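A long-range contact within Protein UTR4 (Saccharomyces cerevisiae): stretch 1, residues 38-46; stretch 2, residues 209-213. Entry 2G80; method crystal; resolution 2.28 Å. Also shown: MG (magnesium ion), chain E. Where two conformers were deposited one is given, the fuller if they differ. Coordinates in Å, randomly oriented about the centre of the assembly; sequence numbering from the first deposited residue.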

# COMPACT_ATOMS: atom_id res chain seq x y z
N ILE A 38 3.49 3.24 2.63
CA ILE A 38 3.51 1.78 2.84
C ILE A 38 4.82 1.12 2.41
O ILE A 38 5.60 0.69 3.26
CB ILE A 38 2.30 1.03 2.17
CG1 ILE A 38 0.99 1.50 2.82
CG2 ILE A 38 2.44 -0.54 2.38
CD1 ILE A 38 -0.27 0.98 2.22
N GLU A 39 5.04 1.09 1.10
CA GLU A 39 6.11 0.28 0.48
C GLU A 39 7.47 0.87 0.72
O GLU A 39 7.68 2.01 0.40
CB GLU A 39 5.83 0.08 -1.03
CG GLU A 39 4.41 -0.48 -1.38
CD GLU A 39 3.27 0.58 -1.63
OE1 GLU A 39 3.30 1.74 -1.10
OE2 GLU A 39 2.33 0.23 -2.39
N GLY A 40 8.39 0.11 1.30
CA GLY A 40 9.73 0.63 1.67
C GLY A 40 9.73 1.45 2.97
O GLY A 40 10.78 1.94 3.41
N THR A 41 8.56 1.59 3.61
CA THR A 41 8.40 2.37 4.83
C THR A 41 7.90 1.47 5.99
O THR A 41 8.57 1.37 6.98
CB THR A 41 7.49 3.57 4.55
OG1 THR A 41 8.08 4.34 3.50
CG2 THR A 41 7.33 4.44 5.78
N VAL A 42 6.71 0.89 5.87
CA VAL A 42 6.18 -0.05 6.87
C VAL A 42 6.22 -1.53 6.38
O VAL A 42 6.15 -2.44 7.21
CB VAL A 42 4.74 0.36 7.41
CG1 VAL A 42 4.72 1.82 7.89
CG2 VAL A 42 3.66 0.12 6.44
N CYS A 43 6.33 -1.73 5.06
CA CYS A 43 6.36 -3.06 4.43
C CYS A 43 7.59 -3.15 3.49
O CYS A 43 7.94 -2.13 2.85
CB CYS A 43 5.06 -3.28 3.64
SG CYS A 43 4.78 -4.94 2.95
N PRO A 44 8.25 -4.34 3.44
CA PRO A 44 9.33 -4.52 2.48
C PRO A 44 8.86 -4.25 1.06
O PRO A 44 7.78 -4.69 0.64
CB PRO A 44 9.67 -6.01 2.59
CG PRO A 44 9.25 -6.39 3.92
CD PRO A 44 8.15 -5.51 4.32
N ILE A 45 9.69 -3.55 0.33
CA ILE A 45 9.44 -3.20 -1.05
C ILE A 45 9.35 -4.49 -1.92
O ILE A 45 8.64 -4.52 -2.90
CB ILE A 45 10.52 -2.14 -1.48
CG1 ILE A 45 10.03 -1.21 -2.58
CG2 ILE A 45 11.85 -2.80 -1.80
CD1 ILE A 45 10.89 0.06 -2.63
N SER A 46 10.01 -5.57 -1.49
CA SER A 46 9.96 -6.87 -2.17
C SER A 46 8.59 -7.58 -2.19
O SER A 46 8.40 -8.50 -3.01
CB SER A 46 10.92 -7.83 -1.47
OG SER A 46 10.46 -8.13 -0.18
N PHE A 209 5.48 13.11 8.28
CA PHE A 209 5.30 12.21 7.13
C PHE A 209 6.58 11.37 6.93
O PHE A 209 7.68 11.93 6.78
CB PHE A 209 4.94 13.03 5.89
CG PHE A 209 4.85 12.22 4.61
CD1 PHE A 209 4.14 11.02 4.54
CD2 PHE A 209 5.41 12.72 3.43
CE1 PHE A 209 4.03 10.31 3.35
CE2 PHE A 209 5.31 12.02 2.23
CZ PHE A 209 4.62 10.83 2.18
N LEU A 210 6.41 10.05 6.94
CA LEU A 210 7.49 9.09 6.78
C LEU A 210 7.33 8.35 5.44
O LEU A 210 6.27 7.76 5.15
CB LEU A 210 7.52 8.10 7.93
CG LEU A 210 7.72 8.73 9.33
CD1 LEU A 210 7.22 7.77 10.42
CD2 LEU A 210 9.14 9.20 9.56
N SER A 211 8.38 8.40 4.64
CA SER A 211 8.41 7.77 3.34
C SER A 211 9.85 7.49 2.94
O SER A 211 10.75 8.12 3.47
CB SER A 211 7.70 8.68 2.32
OG SER A 211 7.87 8.24 0.97
N ASP A 212 10.04 6.48 2.08
CA ASP A 212 11.35 6.17 1.50
C ASP A 212 11.65 6.99 0.24
O ASP A 212 12.78 6.97 -0.22
CB ASP A 212 11.50 4.67 1.17
CG ASP A 212 10.44 4.15 0.23
OD1 ASP A 212 9.28 4.62 0.36
OD2 ASP A 212 10.75 3.28 -0.62
N ASN A 213 10.65 7.69 -0.31
CA ASN A 213 10.79 8.49 -1.53
C ASN A 213 10.99 9.98 -1.19
O ASN A 213 10.06 10.63 -0.73
CB ASN A 213 9.54 8.27 -2.40
CG ASN A 213 9.67 8.87 -3.82
OD1 ASN A 213 10.63 9.57 -4.13
ND2 ASN A 213 8.69 8.58 -4.66
MG MG E . 7.53 3.88 -0.65
O HOH W 1 5.75 3.50 -1.45
O HOH W 2 8.58 3.17 -2.16
O HOH W 3 7.27 5.79 -1.41

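Asp-212 and Thr-41 dominate this contact, with 69 and 60 Å² covered out of 207 Å² buried between the two stretches, both sides summed. Their partners lie at least 167 residues away in sequence, and what joins the segments is chiefly a shared magnesium ion.

The carboxylate of Asp-212 carries the metal link. Its CA-to-CB bond points toward stretch 1, and with chi1 at 58° (p) the side chain places Asp-212 OD1 2.1 Å from MG. From the other stretch, the backbone oxygen Glu-39 O also lies 2.1 Å from MG. These two ligands, Glu-39 O and Asp-212 OD1, are 3.1 Å apart. Both are acceptors, so the short separation is explained by coordination to one cation, not by a proton between them. Waters 1 and 2, each 2.0 Å from MG, and water 3, 2.1 Å from MG, together with one atom from elsewhere in the structure, bring the count to six. The second carboxylate oxygen is tied into the same shell: water 2, itself a metal ligand, donates a hydrogen bond to Asp-212 OD2 at 2.7 Å. Water 1 lies 3.0 Å from Glu-39 OE1, to which it can donate, although it has more acceptors in reach than protons; Glu-39 thus meets the ion directly through its backbone and may also do so through a water at its side chain.

Thr-41 supplies the direct hydrogen bond between the stretches. Asp-212 N donates to Thr-41 OG1 at 3.2 Å, but the N-H...acceptor angle of 122° is far from linear and the bond is weak. The chi1 of -59° (m) sets Thr-41 OG1 beside the backbone where strand 209-211 ends, 3.4 Å from Ser-211 CA. The methyl group packs further back along the strand, with Thr-41 CG2 3.5 Å from Leu-210 O and 4.2 Å from Leu-210 CB. One short side chain thus spans three consecutive residues.

Gly-40 allows the close approach. Its CA lies 5.8 Å from the CA of Asp-212, and an ideal CB built on Gly-40 would fall 2.2 Å from Asp-212 OD2, a clash. Its positive phi of 79° independently favours glycine. The surrounding backbone is held by Ile-38 O, which accepts from Thr-41 N at 3.1 Å, Val-42 N at 2.8 Å and Cys-43 N at 3.1 Å.

On the other stretch, Ser-211 points its CA-to-CB bond away from the contact, and Ser-211 OG accepts from Asn-213 N at 3.1 Å and 163°, a well-aligned bond bridging the residues that flank Asp-212.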